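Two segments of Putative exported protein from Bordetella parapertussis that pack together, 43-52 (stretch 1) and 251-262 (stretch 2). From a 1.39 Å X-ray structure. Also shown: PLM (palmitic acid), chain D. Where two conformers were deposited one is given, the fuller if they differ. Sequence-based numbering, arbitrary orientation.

Stretch 1, residues 43-52: RQIELLHGLA
Stretch 2 251-262: QLQQLVFTRLIQ

Residues 43-52 and 251-262 pack as two helices that cross almost at right angles, with a signed crossing angle of -80° and a closest axial approach of 10.7 Å. The first stretch is regular α-helix throughout, phi/psi staying near -63/-41 from Arg43 to Leu51, with psi relaxing to -22° at Ala52, and each amide from Leu47 to Ala52 bonds to the carbonyl four residues earlier, as in Leu47 N to Arg43 O at 2.9 Å and Leu51 N to Leu47 O at 3.0 Å. The second begins in the same way but widens into a π-type turn at 256-261: Ile261 N bonds to Val256 O at 2.9 Å and Gln262 N to Phe257 O at 2.8 Å, both five residues back. Phi reaches -100° at Arg259 and -94° at Leu260, and the helix ends at Ile261, after which Gln262 turns to phi/psi 61/65.

The register is set by three CA pairs: Gln44 CA lies 8.0 Å from Leu255 CA, Leu47 CA lies 7.6 Å from Val256 CA, and Leu48 CA lies 6.7 Å from Leu260 CA. The tightest of these lies within the widened turn, where Leu260 points its CA-to-CB bond toward the first helix and enters a hole formed by Gln44, Leu47, Leu48 and Leu51. Its m,t rotamer (chi1 -52°, chi2 -175°) extends CD1 to 4.1 Å from Leu47 CB and 3.9 Å from Leu48 N, so this methyl lies against the backbone of the opposing helix. Leu48, pointing sideways in a t,p rotamer, contributes chiefly its root, with its CB 4.3 Å from Leu260 CD1.

Leu47 and Leu51, one helical turn apart, both point toward the second helix and share the m,t rotamer; both touch Leu260, but their other neighbours differ. Leu47 CD1 reaches 3.7 Å from Leu252 CD1 and 3.6 Å from Leu255 CD2; these two partners are both t,p, and Leu252 leaves its backbone sideways before its end comes nearer. Leu51 CD1 lies 3.8 Å from Leu260 CB and also 3.9 Å from Ile261 CG1 and 4.2 Å from Val256 CG1. Ile261, in m,t, likewise starts sideways and brings its end closer. Such contacts bury branched apolar groups without any directional bonding.

Gln44 combines apolar and polar packing. With chi1 -67° and chi2 174° its chain is extended, placing CG 3.4 Å from Leu255 CD2 and carrying the amide past that leucine to Arg259. There Arg259 NH1 donates to Gln44 OE1 at 2.8 Å, a weak hydrogen bond despite the short distance, because the N-H...O angle is only 126°. The arginine reaches it through t,t,m torsions, and the carboxamide oxygen approaches the guanidinium obliquely. Gln44 NE2 is hydrogen-bonded elsewhere in the structure.

Away from the contact, Arg43 (t,p,t) folds along its own helix so that NH1 forms a salt bridge with Glu46 OE1 at 3.1 Å. Thr258, with chi1 66° (p), returns OG1 to Gln254 O at 2.5 Å. The palmitic acid lies beside both helices: its CF is 3.6 Å from Leu51 CD2, and its CA meets the edge of the Phe257 ring, 3.7 Å from CZ of that residue.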

# COMPACT_ATOMS: atom_id res chain seq x y z
N ARG A 43 -12.55 4.40 26.46
CA ARG A 43 -12.27 5.09 25.21
C ARG A 43 -11.77 4.10 24.15
O ARG A 43 -12.17 4.17 22.99
CB ARG A 43 -11.25 6.21 25.42
CG ARG A 43 -10.87 6.96 24.16
CD ARG A 43 -12.09 7.45 23.40
NE ARG A 43 -11.72 8.38 22.34
CZ ARG A 43 -12.56 8.85 21.43
NH1 ARG A 43 -13.84 8.48 21.44
NH2 ARG A 43 -12.13 9.70 20.50
N GLN A 44 -10.93 3.16 24.57
CA GLN A 44 -10.43 2.14 23.65
C GLN A 44 -11.57 1.29 23.12
O GLN A 44 -11.58 0.91 21.94
CB GLN A 44 -9.40 1.25 24.34
CG GLN A 44 -8.10 1.96 24.71
CD GLN A 44 -7.18 1.07 25.51
OE1 GLN A 44 -6.96 -0.09 25.14
NE2 GLN A 44 -6.66 1.59 26.62
N ILE A 45 -12.54 0.99 23.98
CA ILE A 45 -13.70 0.21 23.58
C ILE A 45 -14.52 1.00 22.57
O ILE A 45 -15.04 0.43 21.61
CB ILE A 45 -14.54 -0.19 24.81
CG1 ILE A 45 -13.80 -1.25 25.62
CG2 ILE A 45 -15.91 -0.70 24.38
CD1 ILE A 45 -14.49 -1.66 26.90
N GLU A 46 -14.62 2.31 22.78
CA GLU A 46 -15.29 3.17 21.81
C GLU A 46 -14.57 3.17 20.46
O GLU A 46 -15.20 3.16 19.40
CB GLU A 46 -15.40 4.61 22.33
CG GLU A 46 -16.27 4.76 23.57
CD GLU A 46 -16.36 6.21 24.03
OE1 GLU A 46 -15.61 7.06 23.51
OE2 GLU A 46 -17.19 6.49 24.93
N LEU A 47 -13.24 3.18 20.49
CA LEU A 47 -12.46 3.12 19.26
C LEU A 47 -12.71 1.80 18.53
O LEU A 47 -12.90 1.77 17.32
CB LEU A 47 -10.97 3.30 19.55
CG LEU A 47 -10.53 4.63 20.17
CD1 LEU A 47 -9.02 4.67 20.30
CD2 LEU A 47 -11.03 5.81 19.33
N LEU A 48 -12.71 0.70 19.28
CA LEU A 48 -12.98 -0.61 18.71
C LEU A 48 -14.37 -0.64 18.06
O LEU A 48 -14.54 -1.19 16.96
CB LEU A 48 -12.84 -1.71 19.77
CG LEU A 48 -13.16 -3.14 19.34
CD1 LEU A 48 -12.31 -3.57 18.15
CD2 LEU A 48 -12.95 -4.10 20.50
N HIS A 49 -15.35 -0.05 18.73
CA HIS A 49 -16.70 0.02 18.18
C HIS A 49 -16.73 0.82 16.88
O HIS A 49 -17.44 0.45 15.93
CB HIS A 49 -17.66 0.63 19.21
CG HIS A 49 -19.10 0.58 18.80
ND1 HIS A 49 -19.86 -0.57 18.90
CD2 HIS A 49 -19.92 1.53 18.28
CE1 HIS A 49 -21.08 -0.32 18.47
NE2 HIS A 49 -21.14 0.94 18.09
N GLY A 50 -15.97 1.91 16.83
CA GLY A 50 -15.86 2.71 15.62
C GLY A 50 -15.32 1.88 14.47
O GLY A 50 -15.84 1.93 13.35
N LEU A 51 -14.28 1.09 14.74
CA LEU A 51 -13.75 0.18 13.73
C LEU A 51 -14.82 -0.79 13.24
O LEU A 51 -14.99 -1.00 12.04
CB LEU A 51 -12.58 -0.62 14.26
CG LEU A 51 -11.23 0.08 14.38
CD1 LEU A 51 -10.21 -0.91 14.94
CD2 LEU A 51 -10.77 0.63 13.04
N ALA A 52 -15.52 -1.40 14.19
CA ALA A 52 -16.48 -2.45 13.85
C ALA A 52 -17.70 -1.91 13.10
O ALA A 52 -18.39 -2.67 12.41
CB ALA A 52 -16.92 -3.19 15.11
N GLN A 251 -0.41 8.76 18.60
CA GLN A 251 -0.84 7.92 19.72
C GLN A 251 -2.09 7.13 19.35
O GLN A 251 -2.19 5.94 19.62
CB GLN A 251 -1.12 8.76 20.97
CG GLN A 251 0.12 9.38 21.58
CD GLN A 251 -0.18 10.17 22.84
OE1 GLN A 251 -1.12 10.96 22.88
NE2 GLN A 251 0.62 9.96 23.88
N LEU A 252 -3.03 7.82 18.71
CA LEU A 252 -4.25 7.16 18.23
C LEU A 252 -3.92 6.00 17.28
O LEU A 252 -4.40 4.88 17.46
CB LEU A 252 -5.17 8.18 17.56
CG LEU A 252 -6.45 7.60 16.93
CD1 LEU A 252 -7.39 7.04 17.99
CD2 LEU A 252 -7.16 8.64 16.07
N GLN A 253 -3.09 6.28 16.28
CA GLN A 253 -2.68 5.24 15.34
C GLN A 253 -2.02 4.06 16.03
O GLN A 253 -2.30 2.91 15.73
CB GLN A 253 -1.73 5.82 14.30
CG GLN A 253 -1.18 4.77 13.38
CD GLN A 253 -0.31 5.38 12.33
OE1 GLN A 253 -0.79 6.14 11.48
NE2 GLN A 253 0.98 5.06 12.36
N GLN A 254 -1.14 4.35 16.99
CA GLN A 254 -0.43 3.29 17.68
C GLN A 254 -1.38 2.36 18.44
O GLN A 254 -1.19 1.15 18.46
CB GLN A 254 0.62 3.87 18.62
CG GLN A 254 1.74 4.56 17.87
CD GLN A 254 2.66 5.33 18.79
OE1 GLN A 254 2.26 5.78 19.86
NE2 GLN A 254 3.91 5.48 18.36
N LEU A 255 -2.39 2.94 19.08
CA LEU A 255 -3.36 2.14 19.81
C LEU A 255 -4.18 1.32 18.83
O LEU A 255 -4.35 0.11 18.99
CB LEU A 255 -4.27 3.04 20.64
CG LEU A 255 -5.34 2.31 21.46
CD1 LEU A 255 -4.70 1.36 22.46
CD2 LEU A 255 -6.22 3.32 22.16
N VAL A 256 -4.67 1.98 17.79
CA VAL A 256 -5.51 1.31 16.80
C VAL A 256 -4.76 0.17 16.11
O VAL A 256 -5.31 -0.93 15.96
CB VAL A 256 -6.10 2.31 15.78
CG1 VAL A 256 -6.84 1.57 14.67
CG2 VAL A 256 -7.04 3.28 16.48
N PHE A 257 -3.52 0.41 15.70
CA PHE A 257 -2.75 -0.62 15.01
C PHE A 257 -2.25 -1.71 15.97
O PHE A 257 -2.51 -2.89 15.76
CB PHE A 257 -1.53 -0.02 14.27
CG PHE A 257 -1.87 0.79 13.04
CD1 PHE A 257 -3.18 1.06 12.67
CD2 PHE A 257 -0.84 1.29 12.25
CE1 PHE A 257 -3.46 1.82 11.52
CE2 PHE A 257 -1.11 2.05 11.11
CZ PHE A 257 -2.41 2.31 10.75
N THR A 258 -1.53 -1.33 17.02
CA THR A 258 -0.90 -2.34 17.87
C THR A 258 -1.89 -3.18 18.66
O THR A 258 -1.69 -4.38 18.83
CB THR A 258 0.11 -1.73 18.86
OG1 THR A 258 -0.58 -0.90 19.81
CG2 THR A 258 1.13 -0.91 18.11
N ARG A 259 -2.96 -2.56 19.15
CA ARG A 259 -3.88 -3.27 20.02
C ARG A 259 -5.14 -3.78 19.33
O ARG A 259 -5.64 -4.86 19.65
CB ARG A 259 -4.26 -2.41 21.23
CG ARG A 259 -5.03 -3.17 22.28
CD ARG A 259 -5.13 -2.39 23.57
NE ARG A 259 -3.81 -2.11 24.13
CZ ARG A 259 -3.61 -1.63 25.35
NH1 ARG A 259 -4.65 -1.38 26.14
NH2 ARG A 259 -2.38 -1.40 25.78
N LEU A 260 -5.68 -3.01 18.39
CA LEU A 260 -6.97 -3.38 17.83
C LEU A 260 -6.88 -4.21 16.55
O LEU A 260 -7.32 -5.36 16.52
CB LEU A 260 -7.86 -2.15 17.64
CG LEU A 260 -8.01 -1.26 18.88
CD1 LEU A 260 -9.00 -0.13 18.62
CD2 LEU A 260 -8.44 -2.09 20.09
N ILE A 261 -6.29 -3.64 15.50
CA ILE A 261 -6.22 -4.32 14.21
C ILE A 261 -5.11 -5.36 14.14
O ILE A 261 -5.31 -6.48 13.67
CB ILE A 261 -6.00 -3.30 13.07
CG1 ILE A 261 -7.21 -2.37 12.96
CG2 ILE A 261 -5.67 -4.02 11.76
CD1 ILE A 261 -6.95 -1.16 12.07
N GLN A 262 -3.92 -4.96 14.60
CA GLN A 262 -2.71 -5.78 14.50
C GLN A 262 -2.36 -6.05 13.04
O GLN A 262 -2.36 -7.19 12.59
CB GLN A 262 -2.83 -7.06 15.32
CG GLN A 262 -3.24 -6.76 16.76
CD GLN A 262 -2.80 -7.81 17.75
OE1 GLN A 262 -3.03 -9.00 17.55
NE2 GLN A 262 -2.16 -7.38 18.82
C1 PLM D . -0.98 -1.51 2.00
O1 PLM D . -0.80 -0.68 1.08
O2 PLM D . -1.43 -2.64 1.69
C2 PLM D . -0.69 -1.19 3.45
C3 PLM D . -0.41 0.29 3.71
C4 PLM D . -0.41 0.52 5.22
C5 PLM D . 0.08 1.90 5.63
C6 PLM D . -0.85 3.02 5.17
C7 PLM D . -2.33 2.66 5.32
C8 PLM D . -2.78 2.50 6.76
C9 PLM D . -4.27 2.19 6.75
CA PLM D . -4.95 2.46 8.09
CB PLM D . -6.44 2.69 7.86
CC PLM D . -7.25 2.52 9.13
CD PLM D . -8.74 2.72 8.84
CE PLM D . -9.55 2.37 10.08
CF PLM D . -11.01 2.10 9.74
CG PLM D . -11.69 3.30 9.11